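Local coordinates for ORC1-type DNA replication protein 2 (Aeropyrum pernix, PDB 1W5T) that binds ATP through an N-terminal AAA+ ATPase domain, binds DNA, and takes part in regulating DNA replication, at residues L8-Y19 and R227-V236. Numbering follows the deposited sequence.
Sequences LFKDRRVFDENY and RAELGLRDTV. With ANP (phosphoaminophosphonic acid-adenylate ester), chain D.
The guanidinium of Arg227 has Tyr19 CD2 over one face, 3.3 Å from NH1, and three polar partners at its edge: Val14 O, ANP O2' and a water. The Tyr19 ring and guanidinium planes stand 57° apart, so the groups are inclined rather than stacked, and Arg227 in turn meets the edge of the Tyr19 ring, one face of which lies on Val14 CA. The Phe9 ring carries Arg12 CG on one face, with Gly231 O near its plane at the edge.

Arg227 NH1 donates to Val14 O (2.8 Å), which lies only 6° out of the guanidinium plane, while NH2 reaches ANP O2' at 2.8 Å and adenine N3. The chain is bent at chi2 (-26°); its CD passes 3.6 Å from Val14 CG1, crossing that side chain at a slant, and the guanidinium meets both Val14 O and the nucleotide. The water, held by NH1, joins the carbonyls of Asp16 and Tyr19 to the ribose hydroxyls.

At the helix end, Gly231 O accepts from Lys10 N (2.9 Å) and Asp11 N, both from the same side above the carbonyl plane; Arg233 N returns a nearly straight bond to Leu8 O, and Phe9 and Leu232 form a single beta bridge. Leu232 CD2 packs against Phe15 CZ (3.5 Å). Lys10 NZ forms a salt bridge with Asp234 OD2 (2.9 Å), plus weak bonds to the carbonyls of Glu229 and Leu232.

A leucine in place of Arg227 would probably deprive Val14 O of its NH1 donor and ribose O2' and adenine N3 of NH2, weakening the link between loop and nucleotide. This ATP-binding arginine of helix 217-231 thus hydrogen-bonds to ribose and base while tying down the N-terminal segment, consistent with a coupling of nucleotide binding to how the lid holds that segment.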
loop_
_atom_site.group_PDB
_atom_site.type_symbol
_atom_site.label_atom_id
_atom_site.label_comp_id
_atom_site.label_asym_id
_atom_site.label_seq_id
_atom_site.Cartn_x
_atom_site.Cartn_y
_atom_site.Cartn_z
ATOM N N LEU A 8 24.806 18.408 -5.247
ATOM C CA LEU A 8 24.076 18.571 -3.996
ATOM C C LEU A 8 23.975 17.276 -3.196
ATOM O O LEU A 8 23.818 17.278 -1.994
ATOM C CB LEU A 8 22.681 19.128 -4.290
ATOM C CG LEU A 8 22.561 20.655 -4.367
ATOM C CD1 LEU A 8 22.870 21.153 -5.764
ATOM C CD2 LEU A 8 21.185 21.089 -3.935
ATOM N N PHE A 9 24.071 16.167 -3.888
ATOM C CA PHE A 9 23.820 14.881 -3.281
ATOM C C PHE A 9 25.120 14.334 -2.717
ATOM O O PHE A 9 26.170 14.469 -3.341
ATOM C CB PHE A 9 23.287 13.913 -4.343
ATOM C CG PHE A 9 21.900 14.233 -4.826
ATOM C CD1 PHE A 9 21.709 15.002 -5.959
ATOM C CD2 PHE A 9 20.778 13.747 -4.151
ATOM C CE1 PHE A 9 20.417 15.286 -6.414
ATOM C CE2 PHE A 9 19.488 14.029 -4.601
ATOM C CZ PHE A 9 19.308 14.790 -5.732
ATOM N N LYS A 10 25.064 13.721 -1.544
ATOM C CA LYS A 10 26.203 12.926 -1.112
ATOM C C LYS A 10 25.987 11.438 -1.424
ATOM O O LYS A 10 26.952 10.683 -1.477
ATOM C CB LYS A 10 26.580 13.205 0.347
ATOM C CG LYS A 10 25.802 12.478 1.451
ATOM C CD LYS A 10 26.406 12.859 2.813
ATOM C CE LYS A 10 25.412 12.748 3.942
ATOM N NZ LYS A 10 25.490 13.906 4.860
ATOM N N ASP A 11 24.717 11.049 -1.645
ATOM C CA ASP A 11 24.318 9.703 -2.118
ATOM C C ASP A 11 22.904 9.692 -2.720
ATOM O O ASP A 11 21.892 9.515 -2.022
ATOM C CB ASP A 11 24.405 8.655 -0.991
ATOM C CG ASP A 11 24.357 7.217 -1.504
ATOM O OD1 ASP A 11 23.963 6.958 -2.657
ATOM O OD2 ASP A 11 24.695 6.251 -0.803
ATOM N N ARG A 12 22.847 9.874 -4.028
ATOM C CA ARG A 12 21.618 9.844 -4.790
ATOM C C ARG A 12 20.717 8.584 -4.611
ATOM O O ARG A 12 19.515 8.613 -4.916
ATOM C CB ARG A 12 22.008 9.957 -6.263
ATOM C CG ARG A 12 21.253 10.981 -7.067
ATOM C CD ARG A 12 21.869 11.124 -8.445
ATOM N NE ARG A 12 21.624 12.442 -8.984
ATOM C CZ ARG A 12 22.473 13.440 -9.187
ATOM N NH1 ARG A 12 21.946 14.532 -9.685
ATOM N NH2 ARG A 12 23.778 13.399 -8.920
ATOM N N ARG A 13 21.285 7.462 -4.182
ATOM C CA ARG A 13 20.500 6.232 -4.112
ATOM C C ARG A 13 19.509 6.258 -2.921
ATOM O O ARG A 13 18.527 5.508 -2.879
ATOM C CB ARG A 13 21.411 5.010 -4.058
ATOM C CG ARG A 13 22.155 4.760 -5.385
ATOM C CD ARG A 13 23.662 4.898 -5.237
ATOM N NE ARG A 13 24.233 3.625 -4.839
ATOM C CZ ARG A 13 24.785 3.259 -3.684
ATOM N NH1 ARG A 13 24.942 4.055 -2.627
ATOM N NH2 ARG A 13 25.217 2.014 -3.625
ATOM N N VAL A 14 19.782 7.135 -1.968
ATOM C CA VAL A 14 18.892 7.399 -0.847
ATOM C C VAL A 14 17.525 7.869 -1.339
ATOM O O VAL A 14 16.562 7.764 -0.625
ATOM C CB VAL A 14 19.534 8.456 0.108
ATOM C CG1 VAL A 14 18.562 8.993 1.157
ATOM C CG2 VAL A 14 20.772 7.892 0.743
ATOM N N PHE A 15 17.463 8.346 -2.578
ATOM C CA PHE A 15 16.235 8.872 -3.167
ATOM C C PHE A 15 15.529 7.876 -4.098
ATOM O O PHE A 15 14.460 8.150 -4.620
ATOM C CB PHE A 15 16.521 10.225 -3.854
ATOM C CG PHE A 15 16.767 11.338 -2.873
ATOM C CD1 PHE A 15 18.048 11.535 -2.338
ATOM C CD2 PHE A 15 15.707 12.154 -2.419
ATOM C CE1 PHE A 15 18.295 12.536 -1.408
ATOM C CE2 PHE A 15 15.927 13.172 -1.477
ATOM C CZ PHE A 15 17.226 13.355 -0.956
ATOM N N ASP A 16 16.143 6.717 -4.308
ATOM C CA ASP A 16 15.529 5.689 -5.149
ATOM C C ASP A 16 14.381 5.004 -4.380
ATOM O O ASP A 16 14.417 4.898 -3.151
ATOM C CB ASP A 16 16.578 4.673 -5.638
ATOM C CG ASP A 16 17.549 5.266 -6.691
ATOM O OD1 ASP A 16 17.606 6.516 -6.892
ATOM O OD2 ASP A 16 18.284 4.553 -7.390
ATOM N N GLU A 17 13.391 4.538 -5.134
ATOM C CA GLU A 17 12.115 3.996 -4.647
ATOM C C GLU A 17 12.233 2.752 -3.756
ATOM O O GLU A 17 11.416 2.523 -2.864
ATOM C CB GLU A 17 11.187 3.730 -5.852
ATOM C CG GLU A 17 11.774 4.273 -7.163
ATOM C CD GLU A 17 10.762 4.514 -8.276
ATOM O OE1 GLU A 17 10.750 5.643 -8.836
ATOM O OE2 GLU A 17 9.995 3.567 -8.612
ATOM N N ASN A 18 13.247 1.936 -3.969
ATOM C CA ASN A 18 13.420 0.872 -3.016
ATOM C C ASN A 18 14.590 1.018 -2.050
ATOM O O ASN A 18 15.073 0.016 -1.495
ATOM C CB ASN A 18 13.360 -0.516 -3.650
ATOM C CG ASN A 18 14.082 -0.603 -4.922
ATOM O OD1 ASN A 18 15.312 -0.409 -4.981
ATOM N ND2 ASN A 18 13.340 -0.909 -5.984
ATOM N N TYR A 19 15.033 2.252 -1.823
ATOM C CA TYR A 19 15.960 2.459 -0.750
ATOM C C TYR A 19 15.215 2.284 0.572
ATOM O O TYR A 19 14.127 2.846 0.767
ATOM C CB TYR A 19 16.589 3.844 -0.829
ATOM C CG TYR A 19 17.412 4.196 0.364
ATOM C CD1 TYR A 19 18.748 3.750 0.479
ATOM C CD2 TYR A 19 16.875 4.967 1.402
ATOM C CE1 TYR A 19 19.533 4.088 1.599
ATOM C CE2 TYR A 19 17.637 5.311 2.514
ATOM C CZ TYR A 19 18.965 4.880 2.610
ATOM O OH TYR A 19 19.724 5.212 3.720
ATOM N N ARG A 227 15.959 11.660 4.954
ATOM C CA ARG A 227 16.513 11.613 3.590
ATOM C C ARG A 227 17.596 12.715 3.341
ATOM O O ARG A 227 18.669 12.454 2.782
ATOM C CB ARG A 227 15.419 11.667 2.513
ATOM C CG ARG A 227 14.591 10.406 2.288
ATOM C CD ARG A 227 15.237 9.032 2.639
ATOM N NE ARG A 227 14.169 8.108 2.929
ATOM C CZ ARG A 227 13.717 7.185 2.097
ATOM N NH1 ARG A 227 14.301 7.001 0.897
ATOM N NH2 ARG A 227 12.682 6.412 2.480
ATOM N N ALA A 228 17.331 13.940 3.753
ATOM C CA ALA A 228 18.355 14.981 3.608
ATOM C C ALA A 228 19.696 14.569 4.278
ATOM O O ALA A 228 20.739 14.466 3.606
ATOM C CB ALA A 228 17.872 16.287 4.138
ATOM N N GLU A 229 19.633 14.241 5.569
ATOM C CA GLU A 229 20.798 13.800 6.353
ATOM C C GLU A 229 21.637 12.707 5.747
ATOM O O GLU A 229 22.857 12.819 5.744
ATOM C CB GLU A 229 20.391 13.391 7.767
ATOM C CG GLU A 229 19.998 14.531 8.685
ATOM C CD GLU A 229 19.499 14.026 10.013
ATOM O OE1 GLU A 229 19.037 14.827 10.839
ATOM O OE2 GLU A 229 19.564 12.816 10.262
ATOM N N LEU A 230 20.996 11.651 5.235
ATOM C CA LEU A 230 21.682 10.539 4.585
ATOM C C LEU A 230 22.049 10.830 3.137
ATOM O O LEU A 230 22.959 10.213 2.582
ATOM C CB LEU A 230 20.762 9.320 4.599
ATOM C CG LEU A 230 20.201 8.888 5.966
ATOM C CD1 LEU A 230 19.070 7.836 5.810
ATOM C CD2 LEU A 230 21.305 8.390 6.936
ATOM N N GLY A 231 21.307 11.713 2.486
ATOM C CA GLY A 231 21.347 11.742 1.039
ATOM C C GLY A 231 21.868 13.039 0.470
ATOM O O GLY A 231 22.427 13.059 -0.614
ATOM N N LEU A 232 21.676 14.123 1.214
ATOM C CA LEU A 232 22.099 15.440 0.769
ATOM C C LEU A 232 23.359 15.874 1.523
ATOM O O LEU A 232 23.599 15.455 2.658
ATOM C CB LEU A 232 20.954 16.451 0.979
ATOM C CG LEU A 232 19.627 16.189 0.269
ATOM C CD1 LEU A 232 18.737 17.431 0.281
ATOM C CD2 LEU A 232 19.832 15.662 -1.177
ATOM N N ARG A 233 24.158 16.726 0.894
ATOM C CA ARG A 233 25.311 17.322 1.558
ATOM C C ARG A 233 24.794 18.297 2.576
ATOM O O ARG A 233 23.795 18.941 2.333
ATOM C CB ARG A 233 26.171 18.023 0.534
ATOM C CG ARG A 233 27.181 17.123 -0.127
ATOM C CD ARG A 233 28.416 17.896 -0.653
ATOM N NE ARG A 233 28.019 18.873 -1.646
ATOM C CZ ARG A 233 28.135 20.204 -1.605
ATOM N NH1 ARG A 233 28.725 20.870 -0.601
ATOM N NH2 ARG A 233 27.646 20.871 -2.641
ATOM N N ASP A 234 25.460 18.398 3.717
ATOM C CA ASP A 234 24.930 19.117 4.874
ATOM C C ASP A 234 24.658 20.579 4.674
ATOM O O ASP A 234 23.900 21.169 5.453
ATOM C CB ASP A 234 25.886 18.988 6.062
ATOM C CG ASP A 234 26.174 17.554 6.421
ATOM O OD1 ASP A 234 27.058 17.317 7.303
ATOM O OD2 ASP A 234 25.571 16.614 5.869
ATOM N N THR A 235 25.294 21.178 3.667
ATOM C CA THR A 235 25.195 22.632 3.426
ATOM C C THR A 235 24.003 22.990 2.513
ATOM O O THR A 235 23.542 24.150 2.431
ATOM C CB THR A 235 26.514 23.168 2.845
ATOM O OG1 THR A 235 26.898 22.402 1.693
ATOM C CG2 THR A 235 27.675 22.911 3.831
ATOM N N VAL A 236 23.490 21.952 1.870
ATOM C CA VAL A 236 22.564 22.077 0.779
ATOM C C VAL A 236 21.155 22.454 1.222
ATOM O O VAL A 236 20.419 23.088 0.473
ATOM C CB VAL A 236 22.593 20.755 -0.003
ATOM C CG1 VAL A 236 21.225 20.358 -0.545
ATOM C CG2 VAL A 236 23.691 20.799 -1.084
HETATM P PG ANP D . 2.049 2.040 -2.859
HETATM O O1G ANP D . 2.357 2.616 -4.305
HETATM O O2G ANP D . 2.359 0.480 -2.877
HETATM O O3G ANP D . 0.560 2.315 -2.380
HETATM P PB ANP D . 3.582 2.057 -0.296
HETATM O O1B ANP D . 4.012 0.537 -0.353
HETATM O O2B ANP D . 2.379 2.201 0.684
HETATM N N3B ANP D . 3.229 2.739 -1.824
HETATM P PA ANP D . 6.343 2.692 0.203
HETATM O O1A ANP D . 6.824 1.718 1.378
HETATM O O2A ANP D . 6.792 2.083 -1.189
HETATM O O3A ANP D . 4.762 3.010 0.292
HETATM O "O5'" ANP D . 6.925 4.175 0.467
HETATM C "C5'" ANP D . 6.933 5.333 -0.384
HETATM C "C4'" ANP D . 8.287 6.013 -0.161
HETATM O "O4'" ANP D . 8.346 6.601 1.145
HETATM C "C3'" ANP D . 9.456 5.031 -0.177
HETATM O "O3'" ANP D . 10.571 5.695 -0.700
HETATM C "C2'" ANP D . 9.727 4.714 1.288
HETATM O "O2'" ANP D . 11.043 4.262 1.605
HETATM C "C1'" ANP D . 9.404 6.053 1.937
HETATM N N9 ANP D . 8.834 5.851 3.263
HETATM C C8 ANP D . 7.525 5.496 3.530
HETATM N N7 ANP D . 7.293 5.384 4.861
HETATM C C5 ANP D . 8.430 5.703 5.497
HETATM C C6 ANP D . 8.992 5.821 6.881
HETATM N N6 ANP D . 8.244 5.584 7.997
HETATM N N1 ANP D . 10.302 6.152 7.044
HETATM C C2 ANP D . 11.116 6.400 6.029
HETATM N N3 ANP D . 10.739 6.313 4.729
HETATM C C4 ANP D . 9.391 5.972 4.434
HETATM O O HOH W 1 13.163 5.002 -0.492
#